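Local coordinates for Low temperature requirement C protein (Listeria monocytogenes, PDB 1Y9I), which probably acts as a phosphatidylglycerophosphatase, a lipid phosphatase, and binds a magnesium and a calcium ion side by side within a tetrameric all-helical fold, at residues 56-61 / 106-111; 97-102 / 143-148; 24-29 / 47-52; 30-35 / 152-157; 73-78 / 137-142. One frame throughout, in Å; residues are numbered along the deposited sequence.

Contact 1: 56-61 / 106-111; sequences LRKREV and VNVYGS
Val-108 meets Lys-58, Glu-60 and Val-61 where the start of helix 59-76 packs against the loop after helix 97-106 in this all-helical fold. The two methyls of the valine divide the work. CG1 of Val-108, anti to its backbone N (chi1 -180°), packs against CG and CD of Lys-58, 3.6 Å from Lys-58 CG. Val-108 CG2 touches CG2 of Val-61 at 3.8 Å and CB of Glu-60 at 3.9 Å. A branched, compact residue suits this place because it fills two directions at once, while lysine offers methylenes for packing and still carries a charged tip. Tyr-109 comes in from beside the valine, its ring against Ala-153 and Arg-157 of helix 143-160.

Position in the chain sets up these contacts. Lys-58 is the N-cap residue of helix 59-76, and the first turn of the helix places Glu-60 with its CB bond toward the loop and Val-61 at the flank, where only CG2 touches. The carboxylate of Glu-60 looks elsewhere, bonding to Ser-111 N of a second subunit, so only its CB and CG serve this contact. The lysine chain crosses Tyr-109 at about a right angle, with Lys-58 CE 3.5 Å from Tyr-109 OH.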
# COMPACT_ATOMS: atom_id res chain seq x y z
N LEU A 56 -5.11 13.14 14.18
CA LEU A 56 -4.91 14.45 13.56
C LEU A 56 -3.58 15.11 13.93
O LEU A 56 -3.17 16.08 13.29
CB LEU A 56 -6.07 15.38 13.90
CG LEU A 56 -7.42 14.97 13.30
CD1 LEU A 56 -8.51 15.92 13.75
CD2 LEU A 56 -7.32 14.96 11.78
N ARG A 57 -2.89 14.58 14.94
CA ARG A 57 -1.60 15.13 15.33
C ARG A 57 -0.47 14.55 14.48
O ARG A 57 0.67 14.99 14.56
CB ARG A 57 -1.30 14.85 16.81
CG ARG A 57 -2.27 15.49 17.79
CD ARG A 57 -1.70 15.49 19.20
NE ARG A 57 -2.68 15.97 20.17
CZ ARG A 57 -3.55 15.19 20.80
NH1 ARG A 57 -3.58 13.89 20.57
NH2 ARG A 57 -4.41 15.72 21.66
N LYS A 58 -0.81 13.55 13.67
CA LYS A 58 0.18 12.90 12.80
C LYS A 58 0.46 13.73 11.56
O LYS A 58 -0.46 14.09 10.82
CB LYS A 58 -0.31 11.52 12.38
CG LYS A 58 -0.41 10.51 13.51
CD LYS A 58 0.97 10.11 14.02
CE LYS A 58 0.86 8.99 15.04
NZ LYS A 58 2.20 8.48 15.44
N ARG A 59 1.73 14.03 11.33
CA ARG A 59 2.13 14.81 10.17
C ARG A 59 1.65 14.15 8.87
O ARG A 59 1.19 14.82 7.96
CB ARG A 59 3.66 14.96 10.14
CG ARG A 59 4.17 16.02 9.18
CD ARG A 59 5.69 16.04 9.13
NE ARG A 59 6.20 17.19 8.40
CZ ARG A 59 6.22 18.43 8.88
NH1 ARG A 59 5.76 18.68 10.10
NH2 ARG A 59 6.70 19.43 8.14
N GLU A 60 1.77 12.83 8.80
CA GLU A 60 1.35 12.07 7.62
C GLU A 60 -0.13 12.34 7.30
O GLU A 60 -0.52 12.47 6.14
CB GLU A 60 1.57 10.57 7.88
CG GLU A 60 1.44 9.66 6.67
CD GLU A 60 2.71 9.57 5.84
OE1 GLU A 60 2.85 8.59 5.08
OE2 GLU A 60 3.56 10.48 5.94
N VAL A 61 -0.94 12.40 8.35
CA VAL A 61 -2.37 12.65 8.20
C VAL A 61 -2.61 14.09 7.76
O VAL A 61 -3.41 14.36 6.88
CB VAL A 61 -3.10 12.38 9.53
CG1 VAL A 61 -4.56 12.82 9.43
CG2 VAL A 61 -3.02 10.89 9.85
N VAL A 106 -4.98 5.85 6.88
CA VAL A 106 -5.25 4.59 7.56
C VAL A 106 -3.95 3.92 8.00
O VAL A 106 -3.82 3.42 9.13
CB VAL A 106 -5.99 3.60 6.64
CG1 VAL A 106 -6.20 2.27 7.36
CG2 VAL A 106 -7.33 4.19 6.22
N ASN A 107 -2.98 3.90 7.09
CA ASN A 107 -1.70 3.25 7.36
C ASN A 107 -0.93 3.73 8.57
O ASN A 107 -0.08 3.00 9.08
CB ASN A 107 -0.81 3.34 6.12
CG ASN A 107 -0.92 2.11 5.26
OD1 ASN A 107 -0.88 2.19 4.02
ND2 ASN A 107 -1.06 0.96 5.90
N VAL A 108 -1.21 4.95 9.04
CA VAL A 108 -0.50 5.46 10.20
C VAL A 108 -0.68 4.53 11.40
O VAL A 108 0.15 4.51 12.31
CB VAL A 108 -0.98 6.88 10.57
CG1 VAL A 108 -0.22 7.39 11.78
CG2 VAL A 108 -0.75 7.82 9.40
N TYR A 109 -1.77 3.77 11.41
CA TYR A 109 -1.99 2.82 12.49
C TYR A 109 -2.07 1.37 12.01
O TYR A 109 -2.62 0.51 12.69
CB TYR A 109 -3.22 3.22 13.31
CG TYR A 109 -2.92 4.35 14.27
CD1 TYR A 109 -2.09 4.15 15.37
CD2 TYR A 109 -3.38 5.65 14.03
CE1 TYR A 109 -1.73 5.19 16.22
CE2 TYR A 109 -3.03 6.71 14.87
CZ TYR A 109 -2.20 6.47 15.96
OH TYR A 109 -1.83 7.51 16.78
N GLY A 110 -1.53 1.11 10.82
CA GLY A 110 -1.49 -0.25 10.32
C GLY A 110 -2.64 -0.83 9.53
O GLY A 110 -3.73 -0.25 9.43
N SER A 111 -2.38 -2.01 8.98
CA SER A 111 -3.33 -2.73 8.15
C SER A 111 -4.63 -3.15 8.83
O SER A 111 -5.62 -3.42 8.15
CB SER A 111 -2.66 -3.97 7.57
OG SER A 111 -2.14 -4.78 8.61

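Contact 2: 97-102 / 143-148; sequences VDEILA and LDDIVG. With MG (magnesium ion), chain F; CA (calcium ion), chain E.
Ala-102 and Asp-145 touch where segments 97-102 and 143-148 run nearly side by side, their helix axes 8.5 Å apart at the closest and 27° from parallel. A methyl is all Ala-102 puts between the helices; its CB is 3.4 Å from Asp-145 CB, and a small residue suits a site where two helices come so near. One turn before Ala-102, Asp-98 and Glu-99 join Asp-144 and Asp-145 in holding two metals. Asp-98 CG sits between the backbone N and the carbonyl carbon (chi1 46°). The OD2 of Asp-98 bridges the ions, 2.0 Å from magnesium and 2.6 Å from calcium, while OD1 also holds calcium. Glu-99, bent at chi2, gives calcium both of its oxygens. From the other helix, Asp-145 OD2 binds magnesium at 2.1 Å and Asp-144 OD1 does so at 2.5 Å. The Asp-98 and Asp-145 carboxylates are turned 66° against each other, and Asp-98 OD2 lies 2.6 Å from Asp-145 OD2. Thr-141 O and two waters complete the magnesium shell; Tyr-95 O and three waters complete that of calcium. Water 1 on magnesium also donates to Asp-144 OD2.

Oxygens this close would probably repel one another without the cation they both bind, so the metals are likely to be part of what holds the two helices together here. Aspartate and glutamate suit the site because they supply hard oxygen ligands, and the shared carboxylate of Asp-98 makes this a binuclear centre, with waters on both ions.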
# COMPACT_ATOMS: atom_id res chain seq x y z
N VAL A 97 -7.68 7.99 -7.03
CA VAL A 97 -6.61 8.71 -6.37
C VAL A 97 -7.05 9.16 -4.98
O VAL A 97 -6.24 9.22 -4.06
CB VAL A 97 -6.12 9.93 -7.22
CG1 VAL A 97 -4.99 10.65 -6.49
CG2 VAL A 97 -5.62 9.44 -8.57
N ASP A 98 -8.35 9.44 -4.81
CA ASP A 98 -8.85 9.86 -3.50
C ASP A 98 -8.75 8.71 -2.49
O ASP A 98 -8.45 8.93 -1.32
CB ASP A 98 -10.30 10.40 -3.59
CG ASP A 98 -11.23 9.53 -4.42
OD1 ASP A 98 -10.88 9.15 -5.55
OD2 ASP A 98 -12.36 9.24 -3.94
N GLU A 99 -8.97 7.48 -2.95
CA GLU A 99 -8.88 6.32 -2.07
C GLU A 99 -7.41 6.03 -1.72
O GLU A 99 -7.09 5.55 -0.63
CB GLU A 99 -9.49 5.08 -2.73
CG GLU A 99 -11.03 5.07 -2.81
CD GLU A 99 -11.60 5.86 -3.98
OE1 GLU A 99 -10.83 6.46 -4.76
OE2 GLU A 99 -12.83 5.87 -4.14
N ILE A 100 -6.51 6.33 -2.65
CA ILE A 100 -5.08 6.11 -2.45
C ILE A 100 -4.55 7.05 -1.37
O ILE A 100 -3.85 6.64 -0.45
CB ILE A 100 -4.29 6.35 -3.77
CG1 ILE A 100 -4.50 5.17 -4.72
CG2 ILE A 100 -2.82 6.58 -3.48
CD1 ILE A 100 -3.90 3.87 -4.24
N LEU A 101 -4.89 8.33 -1.50
CA LEU A 101 -4.44 9.33 -0.54
C LEU A 101 -4.94 9.00 0.86
O LEU A 101 -4.19 9.07 1.83
CB LEU A 101 -4.94 10.71 -0.96
CG LEU A 101 -4.63 11.87 -0.03
CD1 LEU A 101 -3.12 12.08 0.07
CD2 LEU A 101 -5.32 13.12 -0.54
N ALA A 102 -6.22 8.62 0.96
CA ALA A 102 -6.82 8.28 2.24
C ALA A 102 -6.21 7.03 2.89
O ALA A 102 -6.16 6.92 4.12
CB ALA A 102 -8.32 8.11 2.08
N LEU A 143 -12.46 14.54 0.44
CA LEU A 143 -12.83 14.64 1.85
C LEU A 143 -13.61 13.44 2.40
O LEU A 143 -13.42 13.08 3.57
CB LEU A 143 -13.63 15.92 2.10
CG LEU A 143 -13.98 16.17 3.58
CD1 LEU A 143 -12.72 16.14 4.42
CD2 LEU A 143 -14.68 17.51 3.72
N ASP A 144 -14.48 12.83 1.60
CA ASP A 144 -15.21 11.68 2.13
C ASP A 144 -14.25 10.55 2.52
O ASP A 144 -14.42 9.94 3.59
CB ASP A 144 -16.29 11.16 1.15
CG ASP A 144 -15.79 10.97 -0.27
OD1 ASP A 144 -14.57 10.80 -0.48
OD2 ASP A 144 -16.64 10.97 -1.18
N ASP A 145 -13.25 10.28 1.68
CA ASP A 145 -12.25 9.25 1.97
C ASP A 145 -11.42 9.65 3.18
O ASP A 145 -11.09 8.81 4.03
CB ASP A 145 -11.30 9.06 0.79
CG ASP A 145 -12.01 8.66 -0.47
OD1 ASP A 145 -12.43 7.50 -0.58
OD2 ASP A 145 -12.13 9.53 -1.36
N ILE A 146 -11.05 10.92 3.25
CA ILE A 146 -10.25 11.43 4.35
C ILE A 146 -10.94 11.21 5.70
O ILE A 146 -10.32 10.73 6.65
CB ILE A 146 -9.94 12.94 4.15
CG1 ILE A 146 -8.90 13.11 3.03
CG2 ILE A 146 -9.46 13.55 5.45
CD1 ILE A 146 -8.67 14.57 2.61
N VAL A 147 -12.21 11.57 5.77
CA VAL A 147 -12.98 11.42 7.00
C VAL A 147 -13.12 9.95 7.37
O VAL A 147 -12.92 9.57 8.52
CB VAL A 147 -14.36 12.08 6.86
CG1 VAL A 147 -15.22 11.82 8.09
CG2 VAL A 147 -14.17 13.57 6.65
N GLY A 148 -13.46 9.11 6.40
CA GLY A 148 -13.59 7.69 6.67
C GLY A 148 -12.26 7.11 7.14
O GLY A 148 -12.23 6.26 8.04
MG MG F . -13.77 9.96 -2.68
CA CA E . -12.70 7.59 -5.98
O HOH W 1 -15.59 10.27 -3.38
O HOH W 2 -14.98 7.80 -4.95
O HOH W 3 -13.86 5.65 -6.99
O HOH W 4 -13.74 9.27 -7.33
O HOH W 5 -14.26 8.01 -2.14

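Contact 3: 24-29 / 47-52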
# COMPACT_ATOMS: atom_id res chain seq x y z
N GLU A 24 -16.66 18.37 12.02
CA GLU A 24 -16.20 18.64 13.37
C GLU A 24 -15.61 17.36 13.95
O GLU A 24 -15.92 16.26 13.49
CB GLU A 24 -17.38 19.09 14.25
CG GLU A 24 -18.10 20.36 13.78
CD GLU A 24 -17.28 21.62 13.97
OE1 GLU A 24 -16.42 21.64 14.88
OE2 GLU A 24 -17.51 22.60 13.23
N ILE A 25 -14.76 17.50 14.96
CA ILE A 25 -14.12 16.36 15.61
C ILE A 25 -15.16 15.32 16.04
O ILE A 25 -14.97 14.12 15.83
CB ILE A 25 -13.31 16.80 16.85
CG1 ILE A 25 -12.21 17.77 16.43
CG2 ILE A 25 -12.73 15.59 17.56
CD1 ILE A 25 -11.25 17.22 15.40
N ASP A 26 -16.24 15.79 16.66
CA ASP A 26 -17.30 14.90 17.13
C ASP A 26 -17.97 14.10 16.01
O ASP A 26 -18.45 12.99 16.24
CB ASP A 26 -18.36 15.71 17.89
CG ASP A 26 -18.00 15.89 19.36
OD1 ASP A 26 -16.81 16.06 19.66
OD2 ASP A 26 -18.92 15.87 20.20
N ASP A 27 -18.02 14.66 14.81
CA ASP A 27 -18.63 13.96 13.69
C ASP A 27 -17.77 12.73 13.36
O ASP A 27 -18.30 11.65 13.06
CB ASP A 27 -18.73 14.87 12.46
CG ASP A 27 -19.55 16.12 12.72
OD1 ASP A 27 -20.65 16.00 13.32
OD2 ASP A 27 -19.12 17.22 12.32
N ILE A 28 -16.46 12.90 13.43
CA ILE A 28 -15.55 11.79 13.15
C ILE A 28 -15.59 10.79 14.30
O ILE A 28 -15.56 9.58 14.09
CB ILE A 28 -14.10 12.28 12.94
CG1 ILE A 28 -14.06 13.39 11.88
CG2 ILE A 28 -13.24 11.11 12.47
CD1 ILE A 28 -12.66 13.83 11.51
N ALA A 29 -15.65 11.31 15.53
CA ALA A 29 -15.69 10.47 16.72
C ALA A 29 -16.90 9.53 16.68
O ALA A 29 -16.80 8.37 17.10
CB ALA A 29 -15.74 11.33 17.98
N ILE A 47 -13.65 8.66 24.58
CA ILE A 47 -12.42 7.97 24.22
C ILE A 47 -12.26 7.92 22.70
O ILE A 47 -11.15 7.89 22.18
CB ILE A 47 -12.37 6.53 24.80
CG1 ILE A 47 -11.02 5.88 24.48
CG2 ILE A 47 -13.49 5.69 24.24
CD1 ILE A 47 -9.83 6.58 25.09
N CYS A 48 -13.38 7.91 21.98
CA CYS A 48 -13.33 7.90 20.52
C CYS A 48 -12.78 9.25 20.07
O CYS A 48 -11.96 9.33 19.16
CB CYS A 48 -14.73 7.67 19.94
SG CYS A 48 -15.40 6.00 20.25
N ARG A 49 -13.24 10.31 20.73
CA ARG A 49 -12.80 11.67 20.44
C ARG A 49 -11.29 11.80 20.63
O ARG A 49 -10.59 12.39 19.79
CB ARG A 49 -13.53 12.65 21.36
CG ARG A 49 -13.18 14.11 21.16
CD ARG A 49 -13.94 14.98 22.16
NE ARG A 49 -15.39 14.80 22.03
CZ ARG A 49 -16.18 14.40 23.02
NH1 ARG A 49 -15.69 14.13 24.22
NH2 ARG A 49 -17.49 14.28 22.80
N GLN A 50 -10.78 11.26 21.74
CA GLN A 50 -9.35 11.32 22.05
C GLN A 50 -8.50 10.64 20.99
O GLN A 50 -7.41 11.10 20.66
CB GLN A 50 -9.07 10.67 23.41
CG GLN A 50 -9.65 11.40 24.61
CD GLN A 50 -9.33 10.70 25.91
OE1 GLN A 50 -8.16 10.43 26.21
NE2 GLN A 50 -10.35 10.40 26.70
N ASN A 51 -8.98 9.51 20.48
CA ASN A 51 -8.23 8.80 19.46
C ASN A 51 -8.23 9.57 18.14
O ASN A 51 -7.26 9.53 17.39
CB ASN A 51 -8.79 7.38 19.27
CG ASN A 51 -8.24 6.40 20.30
OD1 ASN A 51 -7.11 5.91 20.17
ND2 ASN A 51 -9.03 6.11 21.34
N VAL A 52 -9.33 10.28 17.86
CA VAL A 52 -9.40 11.08 16.64
C VAL A 52 -8.36 12.19 16.75
O VAL A 52 -7.62 12.46 15.81
CB VAL A 52 -10.80 11.70 16.45
CG1 VAL A 52 -10.77 12.73 15.31
CG2 VAL A 52 -11.83 10.62 16.12
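Arg-49 and Asp-26 form a salt bridge across two helices. Arg-49 NE donates to Asp-26 OD1 at 3.0 Å, a fairly straight bond that meets the oxygen on its syn side, though 33° out of the carboxylate plane. A second, weak bond runs from Arg-49 NH2 to Asp-26 OD2 at 3.4 Å. The carboxylate thus faces the NE and NH2 edge of the guanidinium, and the two planes are only 21° apart. Arg-49 leaves the helix with CG anti to the backbone N and bends at chi3, which swings NE toward the aspartate. Its NH1 has a second acid partner, Asp-46.

Closer to the backbone, the same arginine packs through its methylenes: Arg-49 CG lies 3.9 Å from Ile-25 CG2. Val-52 fits between Ile-25, Ile-28 and Ala-29, Val-52 CG2 being 3.9 Å from Ile-28 CG2. The helix axes of segments 25-29 and 47-52 approach to 8.7 Å at 111° to each other. Near the crossing, Ala-29 CB sits 3.8 Å from Arg-49 CA, and Cys-48 CB is 3.6 Å from Ala-29 O. Alanine and cysteine are small enough for such close backbones, whereas branched Ile-25, Ile-28 and Val-52 supply the apolar packing, which Ile-28 and Val-52 continue onto helix 143-160.

The chemistry is therefore graded: charges pair at the partly exposed edge and hydrocarbon fills the interior. With Asp-26 at NE and NH2 and Asp-46 at NH1, two acids compensate the charge of Arg-49 and are likely to restrain the rotation of its guanidinium.

Contact 4: 30-35 / 152-157; sequences ELVLFL and AAAASR
Val-32 and Leu-35 pack on Ala-154 and Ala-155 where two helices of the all-helical bundle cross: segments 30-35 and 152-157 have axes 8.8 Å apart, inclined at 57°. Between the two segments themselves there is no hydrogen bond or salt bridge, and all five touching residues are buried.

The shortest contact belongs to the valine. Its two methyls part over neighbouring alanines, Val-32 CG2 reaching Ala-154 CB at 3.5 Å and Val-32 CG1 lying 4.1 Å from Ala-155 CA. Alanine suits this face of helix 143-160 because a lone methyl lets the larger side chains of the partner helix settle against its backbone. Around the valine, Cys-48 and Val-52 of helix 45-56 continue the apolar layer.

Polar groups of helix 143-160 are served away from this interface: Ser-156 OG bonds to Tyr-109 O, and Arg-157 NH1 bonds to Asn-51 OD1. Gln-36, just after Leu-35, bonds through NE2 to Ala-155 O and joins the two helices. Leu-35, one turn on from the valine, has CG anti to its carbonyl carbon (chi1 -67°), and Leu-35 CD1 touches two residues one turn apart, Ala-155 CB at 4.0 Å and Ala-152 CA at 4.1 Å.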
# COMPACT_ATOMS: atom_id res chain seq x y z
N GLU A 30 -18.02 10.04 16.19
CA GLU A 30 -19.24 9.24 16.08
C GLU A 30 -19.02 8.05 15.15
O GLU A 30 -19.62 6.98 15.33
CB GLU A 30 -20.39 10.11 15.54
CG GLU A 30 -20.98 11.06 16.57
CD GLU A 30 -21.92 10.37 17.54
OE1 GLU A 30 -21.49 9.41 18.22
OE2 GLU A 30 -23.10 10.78 17.61
N LEU A 31 -18.17 8.24 14.14
CA LEU A 31 -17.85 7.19 13.19
C LEU A 31 -17.01 6.12 13.87
O LEU A 31 -17.19 4.92 13.64
CB LEU A 31 -17.06 7.76 11.99
CG LEU A 31 -17.76 8.77 11.07
CD1 LEU A 31 -16.80 9.18 9.93
CD2 LEU A 31 -19.01 8.15 10.49
N VAL A 32 -16.08 6.55 14.71
CA VAL A 32 -15.24 5.61 15.44
C VAL A 32 -16.14 4.79 16.36
O VAL A 32 -15.96 3.58 16.51
CB VAL A 32 -14.18 6.35 16.28
CG1 VAL A 32 -13.39 5.35 17.12
CG2 VAL A 32 -13.25 7.15 15.37
N LEU A 33 -17.11 5.45 16.97
CA LEU A 33 -18.05 4.77 17.87
C LEU A 33 -18.81 3.72 17.06
O LEU A 33 -18.98 2.58 17.50
CB LEU A 33 -19.02 5.79 18.48
CG LEU A 33 -20.02 5.26 19.52
CD1 LEU A 33 -19.27 4.73 20.73
CD2 LEU A 33 -20.96 6.38 19.93
N PHE A 34 -19.26 4.12 15.87
CA PHE A 34 -20.01 3.23 14.98
C PHE A 34 -19.19 1.99 14.61
O PHE A 34 -19.72 0.88 14.50
CB PHE A 34 -20.36 4.00 13.70
CG PHE A 34 -21.08 3.17 12.67
CD1 PHE A 34 -22.44 2.93 12.79
CD2 PHE A 34 -20.39 2.64 11.59
CE1 PHE A 34 -23.11 2.16 11.84
CE2 PHE A 34 -21.05 1.87 10.64
CZ PHE A 34 -22.41 1.63 10.76
N LEU A 35 -17.89 2.18 14.42
CA LEU A 35 -16.99 1.09 14.06
C LEU A 35 -16.59 0.14 15.19
O LEU A 35 -16.39 -1.05 14.96
CB LEU A 35 -15.71 1.65 13.47
CG LEU A 35 -15.79 2.37 12.12
CD1 LEU A 35 -14.42 2.95 11.78
CD2 LEU A 35 -16.24 1.40 11.05
N ALA A 152 -11.23 5.25 10.65
CA ALA A 152 -10.65 3.91 10.65
C ALA A 152 -9.31 3.89 11.37
O ALA A 152 -9.00 2.95 12.10
CB ALA A 152 -10.49 3.41 9.22
N ALA A 153 -8.50 4.93 11.16
CA ALA A 153 -7.20 5.00 11.82
C ALA A 153 -7.42 5.13 13.32
O ALA A 153 -6.72 4.48 14.12
CB ALA A 153 -6.40 6.19 11.28
N ALA A 154 -8.37 5.98 13.71
CA ALA A 154 -8.69 6.21 15.11
C ALA A 154 -9.21 4.92 15.74
O ALA A 154 -8.88 4.61 16.88
CB ALA A 154 -9.72 7.33 15.25
N ALA A 155 -10.03 4.18 15.00
CA ALA A 155 -10.57 2.91 15.49
C ALA A 155 -9.44 1.90 15.71
O ALA A 155 -9.49 1.08 16.64
CB ALA A 155 -11.59 2.34 14.50
N SER A 156 -8.43 1.96 14.85
CA SER A 156 -7.28 1.07 14.96
C SER A 156 -6.45 1.42 16.19
O SER A 156 -6.01 0.53 16.93
CB SER A 156 -6.43 1.17 13.69
OG SER A 156 -5.22 0.46 13.85
N ARG A 157 -6.23 2.71 16.41
CA ARG A 157 -5.45 3.12 17.57
C ARG A 157 -6.17 2.64 18.84
O ARG A 157 -5.54 2.17 19.79
CB ARG A 157 -5.28 4.64 17.61
CG ARG A 157 -4.44 5.12 18.80
CD ARG A 157 -4.26 6.62 18.83
NE ARG A 157 -3.33 7.02 19.88
CZ ARG A 157 -3.58 6.92 21.19
NH1 ARG A 157 -4.75 6.44 21.60
NH2 ARG A 157 -2.66 7.28 22.08

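Contact 5: 73-78 / 137-142. With MG (magnesium ion), chain F.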
# COMPACT_ATOMS: atom_id res chain seq x y z
N VAL A 73 -11.61 21.67 -3.33
CA VAL A 73 -11.87 23.10 -3.42
C VAL A 73 -11.57 23.64 -4.82
O VAL A 73 -12.34 24.43 -5.36
CB VAL A 73 -11.03 23.86 -2.37
CG1 VAL A 73 -11.19 25.37 -2.54
CG2 VAL A 73 -11.48 23.45 -0.97
N MSE A 74 -10.47 23.20 -5.40
CA MSE A 74 -10.12 23.64 -6.75
C MSE A 74 -11.16 23.14 -7.74
O MSE A 74 -11.50 23.83 -8.71
CB MSE A 74 -8.72 23.14 -7.13
CG MSE A 74 -7.60 23.82 -6.38
SE MSE A 74 -7.63 25.74 -6.70
CE MSE A 74 -5.81 26.18 -6.17
N ALA A 75 -11.68 21.94 -7.50
CA ALA A 75 -12.69 21.36 -8.36
C ALA A 75 -13.99 22.17 -8.28
O ALA A 75 -14.67 22.38 -9.29
CB ALA A 75 -12.95 19.90 -7.95
N GLU A 76 -14.33 22.61 -7.07
CA GLU A 76 -15.54 23.41 -6.87
C GLU A 76 -15.44 24.74 -7.59
O GLU A 76 -16.43 25.26 -8.09
CB GLU A 76 -15.77 23.70 -5.38
CG GLU A 76 -15.97 22.50 -4.50
CD GLU A 76 -16.47 22.88 -3.12
OE1 GLU A 76 -15.98 23.89 -2.56
OE2 GLU A 76 -17.35 22.17 -2.59
N LYS A 77 -14.23 25.30 -7.62
CA LYS A 77 -13.98 26.59 -8.26
C LYS A 77 -13.75 26.47 -9.77
O LYS A 77 -13.62 27.49 -10.45
CB LYS A 77 -12.77 27.26 -7.63
CG LYS A 77 -12.95 27.66 -6.17
CD LYS A 77 -11.64 28.21 -5.61
CE LYS A 77 -11.77 28.57 -4.14
NZ LYS A 77 -10.45 28.96 -3.56
N GLY A 78 -13.70 25.25 -10.28
CA GLY A 78 -13.48 25.05 -11.70
C GLY A 78 -12.09 25.49 -12.15
O GLY A 78 -11.91 25.97 -13.27
N ILE A 137 -22.68 21.35 -6.82
CA ILE A 137 -21.89 22.54 -6.51
C ILE A 137 -20.76 22.22 -5.53
O ILE A 137 -19.63 22.65 -5.72
CB ILE A 137 -22.77 23.67 -5.90
CG1 ILE A 137 -23.50 23.15 -4.66
CG2 ILE A 137 -23.78 24.16 -6.93
CD1 ILE A 137 -24.36 24.20 -3.97
N ALA A 138 -21.08 21.45 -4.50
CA ALA A 138 -20.08 21.06 -3.51
C ALA A 138 -19.36 19.80 -3.97
O ALA A 138 -19.98 18.88 -4.50
CB ALA A 138 -20.74 20.83 -2.15
N VAL A 139 -18.05 19.76 -3.76
CA VAL A 139 -17.24 18.61 -4.14
C VAL A 139 -16.53 18.08 -2.90
O VAL A 139 -15.84 18.82 -2.21
CB VAL A 139 -16.20 19.00 -5.22
CG1 VAL A 139 -15.33 17.81 -5.58
CG2 VAL A 139 -16.92 19.51 -6.46
N HIS A 140 -16.71 16.79 -2.61
CA HIS A 140 -16.09 16.16 -1.45
C HIS A 140 -15.46 14.84 -1.85
O HIS A 140 -15.38 13.90 -1.06
CB HIS A 140 -17.14 15.93 -0.36
CG HIS A 140 -17.71 17.19 0.22
ND1 HIS A 140 -16.97 18.05 0.99
CD2 HIS A 140 -18.95 17.72 0.14
CE1 HIS A 140 -17.72 19.07 1.37
NE2 HIS A 140 -18.93 18.89 0.86
N THR A 141 -15.01 14.78 -3.10
CA THR A 141 -14.39 13.60 -3.66
C THR A 141 -13.24 13.08 -2.79
O THR A 141 -13.11 11.88 -2.57
CB THR A 141 -13.88 13.91 -5.08
OG1 THR A 141 -15.01 14.25 -5.90
CG2 THR A 141 -13.16 12.71 -5.67
N PHE A 142 -12.41 13.99 -2.30
CA PHE A 142 -11.29 13.59 -1.45
C PHE A 142 -11.64 13.59 0.03
O PHE A 142 -11.17 12.74 0.79
CB PHE A 142 -10.10 14.52 -1.68
CG PHE A 142 -9.36 14.25 -2.94
CD1 PHE A 142 -8.29 13.37 -2.95
CD2 PHE A 142 -9.78 14.82 -4.14
CE1 PHE A 142 -7.63 13.06 -4.13
CE2 PHE A 142 -9.12 14.51 -5.34
CZ PHE A 142 -8.05 13.63 -5.33
MG MG F . -13.77 9.96 -2.68
O HOH W 6 -18.91 24.50 -7.49
O HOH W 5 -14.26 8.01 -2.14
O HOH W 1 -15.59 10.27 -3.38
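Glu-76 reaches from the last turn of helix 59-76 to Ala-138 and Val-139 of the loop that leads into helix 143-160. The helix ends here in a Schellman motif, with Gly-78 at positive phi, a conformation that glycine adopts readily for want of a side chain.

Followed outward, the glutamate meets the loop at every step. Glu-76 CB is 4.0 Å from Ile-137 O. Glu-76 CG, anti to the carbonyl carbon (chi1 -61°), lies 3.6 Å from Val-139 CB, the two side chains running past one another antiparallel. Beyond CG the chain is extended, which carries CD on toward the peptide between Ala-138 and Val-139. At the tip, Glu-76 OE2 accepts from Val-139 N at 2.8 Å with an N-H...O angle of 161°, using its anti lone pair; it also forms a salt bridge with Arg-21. Glutamate suits this place: its methylenes pack on the valine, and its length lets the carboxylate hold a backbone N-H of an irregular loop.

On the buried side, Val-139 CG1 rests 4.0 Å from Ala-75 CB, a small methyl that admits the branched side chain. Two residues later the same loop enters the metal site, where Thr-141 O binds magnesium at 2.0 Å. The contact thus lies just before that ligand in the chain, and Thr-141 OG1 is itself held by Ile-88 O. Back at the helix end, water 6 joins the two backbones, donating to both Glu-76 O and Ile-137 O at 2.7 Å.

In the fold
Contacts 2 and 4 are buried and share helix 143-160, yet differ sharply: the N-terminal end of that helix carries acids and metals, while its later turns offer alanines for plain packing. Contact 3 shares helix 25-36 with contact 4 and is partly buried, apolar within and charged on its outer side; Asn-51 and Arg-157 tie the two together. Contact 1 is a surface contact at a subunit interface, linked to contact 4 through Tyr-109 and Ser-156. Contact 5, partly buried, lies on the other side of the chain's centre from contacts 1, 3 and 4. It uses the far end of contact 1's helix 59-76 and adjoins contact 2, both supplying ligands to magnesium.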